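Local atomic coordinates of tubulin-like protein CetZ (Methanosaeta thermophila, PDB entry 3ZID), a protein that binds and hydrolyses GTP as an archaeal tubulin/FtsZ-like cytoskeletal protein and is probably involved in controlling cell shape. Residues Leu160-Leu173 with Lys222-Leu234. Sequence-based numbering, arbitrary orientation.
Sequences LREMIEVEADGMIL and KTVMNGGLRMGTL
At the edge of the Arg230 guanidinium, in its plane, lies the backbone N of Ala168; the model places NH2 doubtfully close to the Ala168 carbonyl. The Asn226 amide, with an N-H to offer a carboxylate, meets that of Asp169 with their planes 55° apart, ND2 giving OD1 a weak, nearly straight hydrogen bond of 3.4 Å, while Asn226 OD1 lies 3.2 Å from Asp169 CA. Lys222, long enough to reach over and bent at its last two torsions, brings NZ to Asp169 OD1 at 3.0 Å in a salt bridge; OD2 is held by the amide of Ile137. A leucine in place of Asn226 would probably cost OD1 its weak second donor, leaving Lys222 and Ile137 to hold the carboxylate. Gly170 suits its place because a CB would run into Met225 O and, at these backbone angles, into Asp169 O. Beyond it, strand 172-175, at the edge of the GTPase domain's parallel sheet, meets strand 232-238, at the edge of the second sheet, through a single bridge: Gly232 N to Met171 O and Leu173 N to Gly232 O, each 2.7 Å. The Thr233 hydroxyl, OG1 anti to the backbone N (chi1 -163°), supplies Leu173 O with a donor in the carbonyl plane. Unbranched and flexible, Met231 extends alongside Met171; the Met231 and Ile164 side chains cross at about a right angle, CE tight against CD1 at 3.4 Å. Met225 instead curls its CE to 3.9 Å from Ile172 CG1, and water 1 links Met225 O to Met171 N.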
ATOM      1  N   LEU A 160     -10.050   1.326  -3.917  1.00 20.78           N
ATOM      2  CA  LEU A 160      -9.088   1.772  -4.928  1.00 25.01           C
ATOM      3  C   LEU A 160      -9.655   2.911  -5.783  1.00 31.23           C
ATOM      4  O   LEU A 160      -8.937   3.856  -6.148  1.00 25.55           O
ATOM      5  CB  LEU A 160      -8.624   0.602  -5.801  1.00 26.98           C
ATOM      6  CG  LEU A 160      -7.670  -0.383  -5.113  1.00 33.15           C
ATOM      7  CD1 LEU A 160      -7.547  -1.682  -5.917  1.00 30.97           C
ATOM      8  CD2 LEU A 160      -6.293   0.275  -4.894  1.00 25.45           C
ATOM      9  N   ARG A 161     -10.947   2.819  -6.103  1.00 29.23           N
ATOM     10  CA  ARG A 161     -11.611   3.898  -6.827  1.00 34.72           C
ATOM     11  C   ARG A 161     -11.573   5.208  -6.063  1.00 34.28           C
ATOM     12  O   ARG A 161     -11.206   6.240  -6.628  1.00 39.81           O
ATOM     13  CB  ARG A 161     -13.059   3.531  -7.173  1.00 33.61           C
ATOM     14  CG  ARG A 161     -13.165   2.548  -8.319  1.00 45.20           C
ATOM     15  CD  ARG A 161     -14.568   1.958  -8.460  1.00 54.68           C
ATOM     16  NE  ARG A 161     -15.566   2.947  -8.861  1.00 56.35           N
ATOM     17  CZ  ARG A 161     -16.783   2.633  -9.290  1.00 54.09           C
ATOM     18  NH1 ARG A 161     -17.139   1.362  -9.385  1.00 53.70           N
ATOM     19  NH2 ARG A 161     -17.637   3.583  -9.636  1.00 57.91           N
ATOM     20  N   GLU A 162     -11.926   5.178  -4.783  1.00 34.77           N
ATOM     21  CA  GLU A 162     -11.890   6.401  -3.985  1.00 39.51           C
ATOM     22  C   GLU A 162     -10.496   7.005  -3.840  1.00 36.98           C
ATOM     23  O   GLU A 162     -10.363   8.229  -3.812  1.00 37.89           O
ATOM     24  CB  GLU A 162     -12.487   6.176  -2.599  1.00 40.58           C
ATOM     25  CG  GLU A 162     -13.980   5.978  -2.598  1.00 49.81           C
ATOM     26  CD  GLU A 162     -14.496   5.547  -1.245  1.00 54.21           C
ATOM     27  OE1 GLU A 162     -13.721   5.596  -0.265  1.00 52.21           O
ATOM     28  OE2 GLU A 162     -15.683   5.185  -1.159  1.00 62.01           O
ATOM     29  N   MET A 163      -9.476   6.149  -3.752  1.00 34.37           N
ATOM     30  CA  MET A 163      -8.080   6.588  -3.631  1.00 36.33           C
ATOM     31  C   MET A 163      -7.662   7.425  -4.832  1.00 37.50           C
ATOM     32  O   MET A 163      -7.086   8.495  -4.688  1.00 40.25           O
ATOM     33  CB  MET A 163      -7.138   5.378  -3.527  1.00 36.01           C
ATOM     34  CG  MET A 163      -6.988   4.753  -2.141  1.00 37.45           C
ATOM     35  SD  MET A 163      -6.459   5.909  -0.859  1.00 40.84           S
ATOM     36  CE  MET A 163      -6.070   4.738   0.416  1.00 34.43           C
ATOM     37  N   ILE A 164      -7.962   6.920  -6.018  1.00 37.92           N
ATOM     38  CA  ILE A 164      -7.698   7.634  -7.252  1.00 37.48           C
ATOM     39  C   ILE A 164      -8.477   8.941  -7.285  1.00 37.40           C
ATOM     40  O   ILE A 164      -7.934  10.002  -7.617  1.00 37.77           O
ATOM     41  CB  ILE A 164      -8.099   6.776  -8.457  1.00 46.60           C
ATOM     42  CG1 ILE A 164      -7.212   5.538  -8.545  1.00 47.87           C
ATOM     43  CG2 ILE A 164      -8.027   7.572  -9.749  1.00 50.40           C
ATOM     44  CD1 ILE A 164      -7.729   4.553  -9.549  1.00 55.72           C
ATOM     45  N   GLU A 165      -9.749   8.853  -6.914  1.00 37.55           N
ATOM     46  CA  GLU A 165     -10.650   9.999  -6.894  1.00 42.66           C
ATOM     47  C   GLU A 165     -10.163  11.133  -5.992  1.00 38.09           C
ATOM     48  O   GLU A 165     -10.350  12.302  -6.288  1.00 35.85           O
ATOM     49  CB  GLU A 165     -12.051   9.539  -6.481  1.00 50.85           C
ATOM     50  CG  GLU A 165     -12.756   8.757  -7.584  1.00 62.83           C
ATOM     51  CD  GLU A 165     -14.199   8.398  -7.257  1.00 70.69           C
ATOM     52  OE1 GLU A 165     -14.549   8.333  -6.056  1.00 71.10           O
ATOM     53  OE2 GLU A 165     -14.977   8.164  -8.211  1.00 73.68           O
ATOM     54  N   VAL A 166      -9.534  10.789  -4.884  1.00 38.71           N
ATOM     55  CA  VAL A 166      -9.156  11.808  -3.915  1.00 43.08           C
ATOM     56  C   VAL A 166      -7.867  12.543  -4.334  1.00 41.75           C
ATOM     57  O   VAL A 166      -7.467  13.531  -3.713  1.00 45.67           O
ATOM     58  CB  VAL A 166      -9.036  11.196  -2.498  1.00 41.91           C
ATOM     59  CG1 VAL A 166      -7.713  10.462  -2.349  1.00 40.69           C
ATOM     60  CG2 VAL A 166      -9.198  12.259  -1.434  1.00 43.62           C
ATOM     61  N   GLU A 167      -7.256  12.075  -5.422  1.00 31.68           N
ATOM     62  CA  GLU A 167      -6.115  12.737  -6.057  1.00 35.17           C
ATOM     63  C   GLU A 167      -4.921  12.943  -5.123  1.00 37.62           C
ATOM     64  O   GLU A 167      -4.383  14.042  -4.996  1.00 38.08           O
ATOM     65  CB  GLU A 167      -6.539  14.085  -6.652  1.00 48.27           C
ATOM     66  CG  GLU A 167      -7.319  13.980  -7.952  1.00 61.83           C
ATOM     67  CD  GLU A 167      -7.765  15.334  -8.484  1.00 73.85           C
ATOM     68  OE1 GLU A 167      -7.732  16.324  -7.714  1.00 79.70           O
ATOM     69  OE2 GLU A 167      -8.150  15.406  -9.673  1.00 73.11           O
ATOM     70  N   ALA A 168      -4.484  11.858  -4.507  1.00 34.87           N
ATOM     71  CA  ALA A 168      -3.253  11.856  -3.739  1.00 37.63           C
ATOM     72  C   ALA A 168      -2.071  11.891  -4.701  1.00 40.64           C
ATOM     73  O   ALA A 168      -2.263  11.904  -5.906  1.00 40.85           O
ATOM     74  CB  ALA A 168      -3.195  10.632  -2.871  1.00 35.43           C
ATOM     75  N   ASP A 169      -0.848  11.897  -4.178  1.00 37.90           N
ATOM     76  CA  ASP A 169       0.323  11.833  -5.038  1.00 34.88           C
ATOM     77  C   ASP A 169       0.713  10.391  -5.319  1.00 38.77           C
ATOM     78  O   ASP A 169       1.670   9.861  -4.758  1.00 48.69           O
ATOM     79  CB  ASP A 169       1.488  12.603  -4.418  1.00 30.51           C
ATOM     80  CG  ASP A 169       1.128  14.041  -4.130  1.00 43.05           C
ATOM     81  OD1 ASP A 169       1.001  14.822  -5.101  1.00 50.36           O
ATOM     82  OD2 ASP A 169       0.929  14.382  -2.947  1.00 43.72           O
ATOM     83  N   GLY A 170      -0.059   9.727  -6.162  1.00 27.92           N
ATOM     84  CA  GLY A 170       0.312   8.379  -6.523  1.00 26.87           C
ATOM     85  C   GLY A 170      -0.158   7.441  -5.444  1.00 29.74           C
ATOM     86  O   GLY A 170      -0.857   7.827  -4.510  1.00 41.37           O
ATOM     87  N   MET A 171       0.218   6.191  -5.583  1.00 24.93           N
ATOM     88  CA  MET A 171      -0.197   5.194  -4.639  1.00 25.99           C
ATOM     89  C   MET A 171       0.784   4.055  -4.741  1.00 25.45           C
ATOM     90  O   MET A 171       1.143   3.628  -5.844  1.00 27.35           O
ATOM     91  CB  MET A 171      -1.627   4.757  -4.970  1.00 27.29           C
ATOM     92  CG  MET A 171      -2.017   3.397  -4.508  1.00 38.29           C
ATOM     93  SD  MET A 171      -3.809   3.228  -4.422  1.00 42.06           S
ATOM     94  CE  MET A 171      -4.339   4.060  -5.903  1.00 26.43           C
ATOM     95  N   ILE A 172       1.284   3.596  -3.603  1.00 17.97           N
ATOM     96  CA  ILE A 172       2.131   2.414  -3.658  1.00 17.99           C
ATOM     97  C   ILE A 172       1.337   1.142  -3.411  1.00 19.10           C
ATOM     98  O   ILE A 172       0.776   0.944  -2.339  1.00 19.68           O
ATOM     99  CB  ILE A 172       3.266   2.485  -2.674  1.00 13.91           C
ATOM    100  CG1 ILE A 172       4.311   3.481  -3.206  1.00 24.48           C
ATOM    101  CG2 ILE A 172       3.925   1.110  -2.536  1.00 13.63           C
ATOM    102  CD1 ILE A 172       5.062   4.221  -2.139  1.00 33.64           C
ATOM    103  N   LEU A 173       1.330   0.268  -4.404  1.00 19.80           N
ATOM    104  CA  LEU A 173       0.561  -0.970  -4.325  1.00 19.73           C
ATOM    105  C   LEU A 173       1.358  -2.072  -3.650  1.00 18.54           C
ATOM    106  O   LEU A 173       2.483  -2.329  -4.016  1.00 16.37           O
ATOM    107  CB  LEU A 173       0.160  -1.423  -5.731  1.00 20.10           C
ATOM    108  CG  LEU A 173      -0.727  -0.474  -6.540  1.00 24.00           C
ATOM    109  CD1 LEU A 173      -0.933  -1.032  -7.943  1.00 22.16           C
ATOM    110  CD2 LEU A 173      -2.076  -0.249  -5.830  1.00 20.89           C
ATOM    111  N   LYS A 222       7.658  13.061  -6.656  1.00 27.69           N
ATOM    112  CA  LYS A 222       6.282  13.377  -7.019  1.00 30.93           C
ATOM    113  C   LYS A 222       6.043  13.150  -8.499  1.00 29.94           C
ATOM    114  O   LYS A 222       4.998  12.634  -8.885  1.00 35.27           O
ATOM    115  CB  LYS A 222       5.926  14.822  -6.667  1.00 39.89           C
ATOM    116  CG  LYS A 222       5.918  15.135  -5.191  1.00 43.47           C
ATOM    117  CD  LYS A 222       5.770  16.629  -4.971  1.00 42.31           C
ATOM    118  CE  LYS A 222       4.339  17.079  -5.219  1.00 44.29           C
ATOM    119  NZ  LYS A 222       3.384  16.420  -4.292  1.00 33.48           N
ATOM    120  N   THR A 223       7.009  13.542  -9.324  1.00 29.57           N
ATOM    121  CA  THR A 223       6.905  13.379 -10.782  1.00 30.39           C
ATOM    122  C   THR A 223       6.673  11.918 -11.184  1.00 28.97           C
ATOM    123  O   THR A 223       5.852  11.625 -12.056  1.00 39.41           O
ATOM    124  CB  THR A 223       8.177  13.911 -11.496  1.00 37.12           C
ATOM    125  OG1 THR A 223       8.249  15.338 -11.367  1.00 42.71           O
ATOM    126  CG2 THR A 223       8.179  13.532 -12.969  1.00 22.67           C
ATOM    127  N   VAL A 224       7.423  11.010 -10.571  1.00 24.61           N
ATOM    128  CA  VAL A 224       7.224   9.580 -10.771  1.00 24.09           C
ATOM    129  C   VAL A 224       5.835   9.147 -10.278  1.00 21.82           C
ATOM    130  O   VAL A 224       5.073   8.561 -11.025  1.00 29.95           O
ATOM    131  CB  VAL A 224       8.330   8.752 -10.069  1.00 24.13           C
ATOM    132  CG1 VAL A 224       8.003   7.271 -10.121  1.00 24.46           C
ATOM    133  CG2 VAL A 224       9.683   9.022 -10.725  1.00 24.27           C
ATOM    134  N   MET A 225       5.492   9.487  -9.038  1.00 22.87           N
ATOM    135  CA  MET A 225       4.270   8.983  -8.411  1.00 24.76           C
ATOM    136  C   MET A 225       3.012   9.451  -9.124  1.00 30.91           C
ATOM    137  O   MET A 225       1.993   8.760  -9.133  1.00 35.51           O
ATOM    138  CB  MET A 225       4.202   9.418  -6.943  1.00 30.62           C
ATOM    139  CG  MET A 225       5.335   8.886  -6.059  1.00 37.09           C
ATOM    140  SD  MET A 225       5.236   7.096  -5.926  1.00 33.15           S
ATOM    141  CE  MET A 225       3.741   6.958  -4.969  1.00 32.23           C
ATOM    142  N   ASN A 226       3.091  10.622  -9.738  1.00 27.50           N
ATOM    143  CA  ASN A 226       1.942  11.189 -10.429  1.00 28.75           C
ATOM    144  C   ASN A 226       1.911  10.878 -11.912  1.00 31.10           C
ATOM    145  O   ASN A 226       1.113  11.432 -12.644  1.00 38.07           O
ATOM    146  CB  ASN A 226       1.867  12.690 -10.194  1.00 36.24           C
ATOM    147  CG  ASN A 226       1.484  13.028  -8.776  1.00 46.21           C
ATOM    148  OD1 ASN A 226       0.649  12.357  -8.182  1.00 54.62           O
ATOM    149  ND2 ASN A 226       2.121  14.043  -8.208  1.00 53.82           N
ATOM    150  N   GLY A 227       2.773   9.978 -12.360  1.00 37.30           N
ATOM    151  CA  GLY A 227       2.775   9.622 -13.766  1.00 37.99           C
ATOM    152  C   GLY A 227       1.731   8.560 -14.073  1.00 33.89           C
ATOM    153  O   GLY A 227       1.189   7.927 -13.167  1.00 28.25           O
ATOM    154  N   GLY A 228       1.428   8.385 -15.353  1.00 37.43           N
ATOM    155  CA  GLY A 228       0.619   7.270 -15.806  1.00 32.46           C
ATOM    156  C   GLY A 228      -0.695   7.088 -15.062  1.00 31.93           C
ATOM    157  O   GLY A 228      -1.489   8.019 -14.975  1.00 36.49           O
ATOM    158  N   LEU A 229      -0.898   5.894 -14.504  1.00 27.43           N
ATOM    159  CA  LEU A 229      -2.109   5.551 -13.735  1.00 30.60           C
ATOM    160  C   LEU A 229      -2.189   6.184 -12.358  1.00 30.15           C
ATOM    161  O   LEU A 229      -3.208   6.038 -11.685  1.00 28.24           O
ATOM    162  CB  LEU A 229      -2.187   4.043 -13.492  1.00 30.46           C
ATOM    163  CG  LEU A 229      -2.276   3.053 -14.640  1.00 34.21           C
ATOM    164  CD1 LEU A 229      -2.240   1.661 -14.048  1.00 34.46           C
ATOM    165  CD2 LEU A 229      -3.544   3.280 -15.445  1.00 32.96           C
ATOM    166  N   ARG A 230      -1.095   6.814 -11.927  1.00 31.78           N
ATOM    167  CA  ARG A 230      -0.951   7.368 -10.575  1.00 31.82           C
ATOM    168  C   ARG A 230      -0.985   6.265  -9.531  1.00 25.20           C
ATOM    169  O   ARG A 230      -1.417   6.456  -8.384  1.00 21.20           O
ATOM    170  CB  ARG A 230      -2.000   8.441 -10.294  1.00 38.39           C
ATOM    171  CG  ARG A 230      -1.824   9.674 -11.148  1.00 42.85           C
ATOM    172  CD  ARG A 230      -3.018  10.580 -11.025  1.00 51.29           C
ATOM    173  NE  ARG A 230      -3.220  11.060  -9.663  1.00 54.47           N
ATOM    174  CZ  ARG A 230      -2.669  12.169  -9.181  1.00 61.81           C
ATOM    175  NH1 ARG A 230      -1.872  12.910  -9.943  1.00 60.13           N
ATOM    176  NH2 ARG A 230      -2.917  12.540  -7.935  1.00 68.75           N
ATOM    177  N   MET A 231      -0.531   5.093  -9.953  1.00 23.70           N
ATOM    178  CA  MET A 231      -0.334   3.982  -9.054  1.00 22.25           C
ATOM    179  C   MET A 231       1.013   3.400  -9.389  1.00 21.32           C
ATOM    180  O   MET A 231       1.445   3.431 -10.541  1.00 19.11           O
ATOM    181  CB  MET A 231      -1.382   2.903  -9.299  1.00 24.16           C
ATOM    182  CG  MET A 231      -2.788   3.263  -8.930  1.00 29.35           C
ATOM    183  SD  MET A 231      -3.853   1.946  -9.526  1.00 43.90           S
ATOM    184  CE  MET A 231      -5.385   2.268  -8.690  1.00 79.43           C
ATOM    185  N   GLY A 232       1.657   2.814  -8.391  1.00 23.01           N
ATOM    186  CA  GLY A 232       2.967   2.245  -8.607  1.00 21.06           C
ATOM    187  C   GLY A 232       3.314   1.312  -7.492  1.00 21.19           C
ATOM    188  O   GLY A 232       2.446   0.844  -6.756  1.00 20.43           O
ATOM    189  N   THR A 233       4.603   1.069  -7.334  1.00 18.65           N
ATOM    190  CA  THR A 233       5.058   0.164  -6.309  1.00 22.09           C
ATOM    191  C   THR A 233       6.516   0.450  -6.002  1.00 20.29           C
ATOM    192  O   THR A 233       7.106   1.353  -6.603  1.00 15.59           O
ATOM    193  CB  THR A 233       4.833  -1.321  -6.701  1.00 15.60           C
ATOM    194  OG1 THR A 233       4.924  -2.143  -5.526  1.00 18.37           O
ATOM    195  CG2 THR A 233       5.864  -1.791  -7.731  1.00 16.19           C
ATOM    196  N   LEU A 234       7.068  -0.285  -5.042  1.00 15.44           N
ATOM    197  CA  LEU A 234       8.478  -0.169  -4.692  1.00 19.56           C
ATOM    198  C   LEU A 234       9.177  -1.498  -4.985  1.00 22.55           C
ATOM    199  O   LEU A 234       8.682  -2.571  -4.630  1.00 20.89           O
ATOM    200  CB  LEU A 234       8.641   0.159  -3.209  1.00 13.23           C
ATOM    201  CG  LEU A 234       8.033   1.466  -2.730  1.00 18.68           C
ATOM    202  CD1 LEU A 234       8.257   1.646  -1.227  1.00 12.52           C
ATOM    203  CD2 LEU A 234       8.656   2.634  -3.485  1.00 24.64           C
TER
HETATM  204  O   HOH W   1       2.332   5.930  -7.977  1.00 40.13           O